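Local coordinates for protein signal transduction histidine kinase, LytS (Clostridium beijerinckii, PDB 5XSJ) that probably acts as a membrane-bound sensor kinase that autophosphorylates on histidine in a two-component system, this fragment being an N-terminal four-helix part outside the kinase core, at residues 18-32 with 51-65. Residues are numbered along the deposited sequence; the frame is centred on the assembly and turned at random.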
# COMPACT_ATOMS: atom_id res chain seq x y z
N ASN B 18 20.14 -23.26 11.06
CA ASN B 18 18.80 -22.72 11.22
C ASN B 18 18.50 -21.57 10.27
O ASN B 18 17.38 -21.43 9.79
CB ASN B 18 18.59 -22.27 12.66
CG ASN B 18 18.36 -23.42 13.59
OD1 ASN B 18 17.90 -24.49 13.17
ND2 ASN B 18 18.66 -23.22 14.87
N MET B 19 19.49 -20.75 9.98
CA MET B 19 19.18 -19.64 9.11
C MET B 19 19.38 -20.03 7.65
O MET B 19 18.84 -19.38 6.76
CB MET B 19 20.00 -18.40 9.49
CG MET B 19 21.43 -18.36 9.08
SD MET B 19 22.24 -16.78 9.95
CE MET B 19 22.54 -17.52 11.73
N LEU B 20 20.12 -21.10 7.40
CA LEU B 20 20.09 -21.69 6.07
C LEU B 20 18.69 -22.19 5.75
O LEU B 20 18.16 -21.95 4.66
CB LEU B 20 21.09 -22.84 5.95
CG LEU B 20 22.56 -22.44 5.80
CD1 LEU B 20 23.40 -23.67 5.48
CD2 LEU B 20 22.70 -21.39 4.71
N ILE B 21 18.09 -22.89 6.71
CA ILE B 21 16.75 -23.44 6.54
C ILE B 21 15.72 -22.32 6.38
O ILE B 21 14.83 -22.39 5.53
CB ILE B 21 16.35 -24.37 7.72
CG1 ILE B 21 17.29 -25.58 7.77
CG2 ILE B 21 14.89 -24.83 7.57
CD1 ILE B 21 17.06 -26.53 8.95
N THR B 22 15.88 -21.28 7.20
CA THR B 22 15.00 -20.12 7.16
C THR B 22 15.10 -19.44 5.80
O THR B 22 14.09 -19.04 5.23
CB THR B 22 15.36 -19.13 8.30
OG1 THR B 22 15.05 -19.74 9.55
CG2 THR B 22 14.57 -17.85 8.17
N ASN B 23 16.31 -19.34 5.27
CA ASN B 23 16.46 -18.79 3.94
C ASN B 23 15.85 -19.71 2.87
O ASN B 23 15.31 -19.23 1.87
CB ASN B 23 17.94 -18.54 3.64
CG ASN B 23 18.15 -17.95 2.26
OD1 ASN B 23 17.72 -16.84 1.97
ND2 ASN B 23 18.82 -18.70 1.39
N GLU B 24 15.90 -21.02 3.08
CA GLU B 24 15.32 -21.93 2.11
C GLU B 24 13.81 -21.77 2.07
O GLU B 24 13.20 -21.78 1.01
CB GLU B 24 15.70 -23.39 2.43
CG GLU B 24 17.11 -23.75 1.98
CD GLU B 24 17.62 -25.05 2.58
OE1 GLU B 24 16.80 -25.90 3.03
OE2 GLU B 24 18.85 -25.23 2.61
N ILE B 25 13.21 -21.64 3.25
CA ILE B 25 11.77 -21.42 3.38
C ILE B 25 11.33 -20.15 2.64
O ILE B 25 10.34 -20.15 1.91
CB ILE B 25 11.38 -21.30 4.88
CG1 ILE B 25 11.58 -22.65 5.57
CG2 ILE B 25 9.94 -20.80 5.03
CD1 ILE B 25 11.58 -22.56 7.08
N LYS B 26 12.08 -19.08 2.82
CA LYS B 26 11.77 -17.80 2.18
C LYS B 26 11.82 -17.93 0.66
O LYS B 26 10.92 -17.46 -0.04
CB LYS B 26 12.74 -16.73 2.67
CG LYS B 26 12.40 -15.31 2.25
CD LYS B 26 13.39 -14.32 2.85
CE LYS B 26 12.98 -12.89 2.50
NZ LYS B 26 12.53 -12.84 1.07
N GLN B 27 12.85 -18.59 0.15
CA GLN B 27 12.94 -18.88 -1.29
C GLN B 27 11.78 -19.75 -1.78
O GLN B 27 11.23 -19.52 -2.86
CB GLN B 27 14.25 -19.58 -1.62
CG GLN B 27 15.53 -18.87 -1.24
CD GLN B 27 16.77 -19.64 -1.73
OE1 GLN B 27 16.85 -20.88 -1.61
NE2 GLN B 27 17.72 -18.91 -2.30
N HIS B 28 11.41 -20.77 -1.00
CA HIS B 28 10.28 -21.63 -1.40
C HIS B 28 8.99 -20.83 -1.51
O HIS B 28 8.22 -20.98 -2.47
CB HIS B 28 10.07 -22.77 -0.40
CG HIS B 28 11.17 -23.78 -0.37
ND1 HIS B 28 11.68 -24.35 -1.52
CD2 HIS B 28 11.85 -24.34 0.66
CE1 HIS B 28 12.64 -25.19 -1.19
NE2 HIS B 28 12.77 -25.20 0.12
N VAL B 29 8.73 -20.00 -0.51
CA VAL B 29 7.53 -19.18 -0.51
C VAL B 29 7.55 -18.24 -1.71
O VAL B 29 6.58 -18.17 -2.46
CB VAL B 29 7.37 -18.36 0.79
CG1 VAL B 29 6.14 -17.51 0.71
CG2 VAL B 29 7.30 -19.28 2.02
N ASP B 30 8.66 -17.53 -1.90
CA ASP B 30 8.80 -16.62 -3.04
C ASP B 30 8.63 -17.36 -4.36
O ASP B 30 7.92 -16.90 -5.25
CB ASP B 30 10.16 -15.91 -3.01
CG ASP B 30 10.30 -14.99 -1.79
OD1 ASP B 30 9.31 -14.82 -1.04
OD2 ASP B 30 11.41 -14.43 -1.58
N SER B 31 9.27 -18.51 -4.51
CA SER B 31 9.17 -19.23 -5.77
C SER B 31 7.77 -19.79 -5.98
O SER B 31 7.25 -19.85 -7.11
CB SER B 31 10.21 -20.35 -5.82
OG SER B 31 9.95 -21.20 -6.92
N SER B 32 7.14 -20.20 -4.88
CA SER B 32 5.76 -20.70 -4.96
C SER B 32 4.81 -19.62 -5.50
O SER B 32 3.99 -19.89 -6.38
CB SER B 32 5.28 -21.19 -3.59
OG SER B 32 3.93 -21.58 -3.65
N TYR B 51 4.40 -24.41 -8.26
CA TYR B 51 3.73 -23.69 -7.16
C TYR B 51 3.51 -24.63 -5.99
O TYR B 51 3.78 -24.31 -4.84
CB TYR B 51 2.38 -23.12 -7.64
CG TYR B 51 1.29 -23.21 -6.60
CD1 TYR B 51 1.21 -22.27 -5.58
CD2 TYR B 51 0.33 -24.23 -6.62
CE1 TYR B 51 0.25 -22.35 -4.61
CE2 TYR B 51 -0.68 -24.30 -5.62
CZ TYR B 51 -0.69 -23.34 -4.63
OH TYR B 51 -1.62 -23.29 -3.61
N ASN B 52 3.03 -25.82 -6.33
CA ASN B 52 2.62 -26.79 -5.33
C ASN B 52 3.82 -27.42 -4.63
O ASN B 52 3.85 -27.50 -3.40
CB ASN B 52 1.75 -27.86 -5.98
CG ASN B 52 1.24 -28.87 -4.98
OD1 ASN B 52 1.42 -30.09 -5.15
ND2 ASN B 52 0.63 -28.37 -3.91
N ASN B 53 4.83 -27.82 -5.41
CA ASN B 53 6.06 -28.37 -4.85
C ASN B 53 6.75 -27.41 -3.90
O ASN B 53 7.21 -27.80 -2.82
CB ASN B 53 7.04 -28.74 -5.98
CG ASN B 53 6.58 -29.98 -6.78
OD1 ASN B 53 5.56 -30.59 -6.48
ND2 ASN B 53 7.34 -30.32 -7.81
N GLU B 54 6.85 -26.14 -4.29
CA GLU B 54 7.52 -25.18 -3.43
C GLU B 54 6.77 -24.94 -2.12
O GLU B 54 7.41 -24.82 -1.08
CB GLU B 54 7.74 -23.86 -4.19
CG GLU B 54 8.71 -24.01 -5.37
CD GLU B 54 10.15 -24.20 -4.93
OE1 GLU B 54 10.57 -23.64 -3.89
OE2 GLU B 54 10.90 -24.91 -5.62
N VAL B 55 5.43 -24.90 -2.10
CA VAL B 55 4.78 -24.74 -0.78
C VAL B 55 4.88 -25.98 0.08
O VAL B 55 4.87 -25.88 1.29
CB VAL B 55 3.27 -24.36 -0.79
CG1 VAL B 55 3.12 -22.92 -0.91
CG2 VAL B 55 2.46 -25.08 -1.82
N ILE B 56 4.93 -27.16 -0.55
CA ILE B 56 5.12 -28.39 0.21
C ILE B 56 6.42 -28.30 0.97
O ILE B 56 6.50 -28.62 2.15
CB ILE B 56 5.13 -29.65 -0.70
CG1 ILE B 56 3.70 -29.99 -1.13
CG2 ILE B 56 5.73 -30.83 0.02
CD1 ILE B 56 3.63 -30.87 -2.37
N LEU B 57 7.45 -27.80 0.29
CA LEU B 57 8.77 -27.73 0.88
C LEU B 57 8.84 -26.66 1.97
O LEU B 57 9.47 -26.86 3.01
CB LEU B 57 9.82 -27.47 -0.20
CG LEU B 57 10.05 -28.58 -1.24
CD1 LEU B 57 10.83 -28.05 -2.44
CD2 LEU B 57 10.77 -29.77 -0.61
N ALA B 58 8.21 -25.51 1.74
CA ALA B 58 8.17 -24.46 2.77
C ALA B 58 7.45 -24.96 4.03
O ALA B 58 7.92 -24.77 5.15
CB ALA B 58 7.49 -23.20 2.22
N LYS B 59 6.31 -25.61 3.83
CA LYS B 59 5.54 -26.18 4.93
C LYS B 59 6.34 -27.20 5.78
O LYS B 59 6.33 -27.13 7.02
CB LYS B 59 4.28 -26.85 4.36
CG LYS B 59 3.35 -27.43 5.40
CD LYS B 59 2.55 -26.35 6.12
CE LYS B 59 1.71 -26.97 7.23
NZ LYS B 59 1.10 -25.93 8.11
N GLN B 60 7.02 -28.13 5.12
CA GLN B 60 7.79 -29.17 5.82
C GLN B 60 8.93 -28.57 6.63
O GLN B 60 9.16 -28.96 7.77
CB GLN B 60 8.35 -30.20 4.83
CG GLN B 60 8.87 -31.50 5.48
CD GLN B 60 10.33 -31.40 5.95
OE1 GLN B 60 11.01 -30.40 5.68
NE2 GLN B 60 10.80 -32.44 6.64
N LYS B 61 9.66 -27.65 6.01
CA LYS B 61 10.81 -27.05 6.68
C LYS B 61 10.40 -26.15 7.84
O LYS B 61 11.08 -26.10 8.85
CB LYS B 61 11.68 -26.31 5.67
CG LYS B 61 12.32 -27.26 4.68
CD LYS B 61 13.15 -26.58 3.61
CE LYS B 61 13.67 -27.63 2.61
NZ LYS B 61 14.42 -27.04 1.47
N ILE B 62 9.28 -25.45 7.70
CA ILE B 62 8.75 -24.70 8.85
C ILE B 62 8.44 -25.68 9.99
O ILE B 62 8.75 -25.42 11.16
CB ILE B 62 7.48 -23.90 8.48
CG1 ILE B 62 7.83 -22.76 7.53
CG2 ILE B 62 6.82 -23.35 9.75
CD1 ILE B 62 6.61 -22.10 6.93
N GLY B 63 7.82 -26.81 9.64
CA GLY B 63 7.56 -27.87 10.60
C GLY B 63 8.84 -28.37 11.25
O GLY B 63 8.88 -28.64 12.45
N ASN B 64 9.91 -28.48 10.47
CA ASN B 64 11.17 -28.96 11.01
C ASN B 64 11.73 -28.00 12.05
O ASN B 64 12.13 -28.43 13.12
CB ASN B 64 12.18 -29.19 9.89
CG ASN B 64 13.52 -29.71 10.42
OD1 ASN B 64 13.59 -30.81 10.98
ND2 ASN B 64 14.58 -28.92 10.24
N LEU B 65 11.75 -26.71 11.73
CA LEU B 65 12.21 -25.68 12.68
C LEU B 65 11.36 -25.64 13.95
O LEU B 65 11.87 -25.35 15.02
CB LEU B 65 12.19 -24.29 12.03
CG LEU B 65 13.21 -24.01 10.93
CD1 LEU B 65 13.01 -22.61 10.37
CD2 LEU B 65 14.63 -24.19 11.46
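His28 lies between Glu54 and Lys61, using both ring nitrogens. His28 ND1 donates to Glu54 OE1 at 2.7 Å, nearly straight (168°) and in the ring plane, meeting OE1 on its syn side but tilted out of the carboxylate plane. At the other nitrogen, Lys61 NZ donates to His28 NE2 (2.8 Å), again close to the ring plane. The two bonds fix the rotation of the imidazole, and Leu57 CB sits over one face, 3.6 Å from the centroid of the His28 ring, as a CH-pi contact. Glu54 reaches ND1 because its chain bends at chi2 (-72°), whereas Lys61 runs extended beyond CG, so that NZ also forms a salt bridge with Glu24 OE1 (3.1 Å), met from above the carboxylate plane. This chain of polar groups probably favours a neutral ring, with Glu24 balancing the charge of Lys61. Alongside it, Ile25 enters a hole formed by Ala58, Lys61, Ile62 and Leu65, its CD1 meeting Leu65 CD1 tip to tip (3.6 Å). Leu65 in turn is a knob among Asn18, Ile21, Thr22 and Ile25. Near Tyr51, Ser32 OG bonds to the backbone O of Tyr51 (3.0 Å) and also to Tyr87 OH. Segments 18-32 and 51-65 run antiparallel, their axes 154° apart, within a four-helix bundle: helix 73-99 meets Tyr51 and Val55, helix 104-133 meets Asn18 and Thr22, and a second subunit packs against Met19 and Asn23.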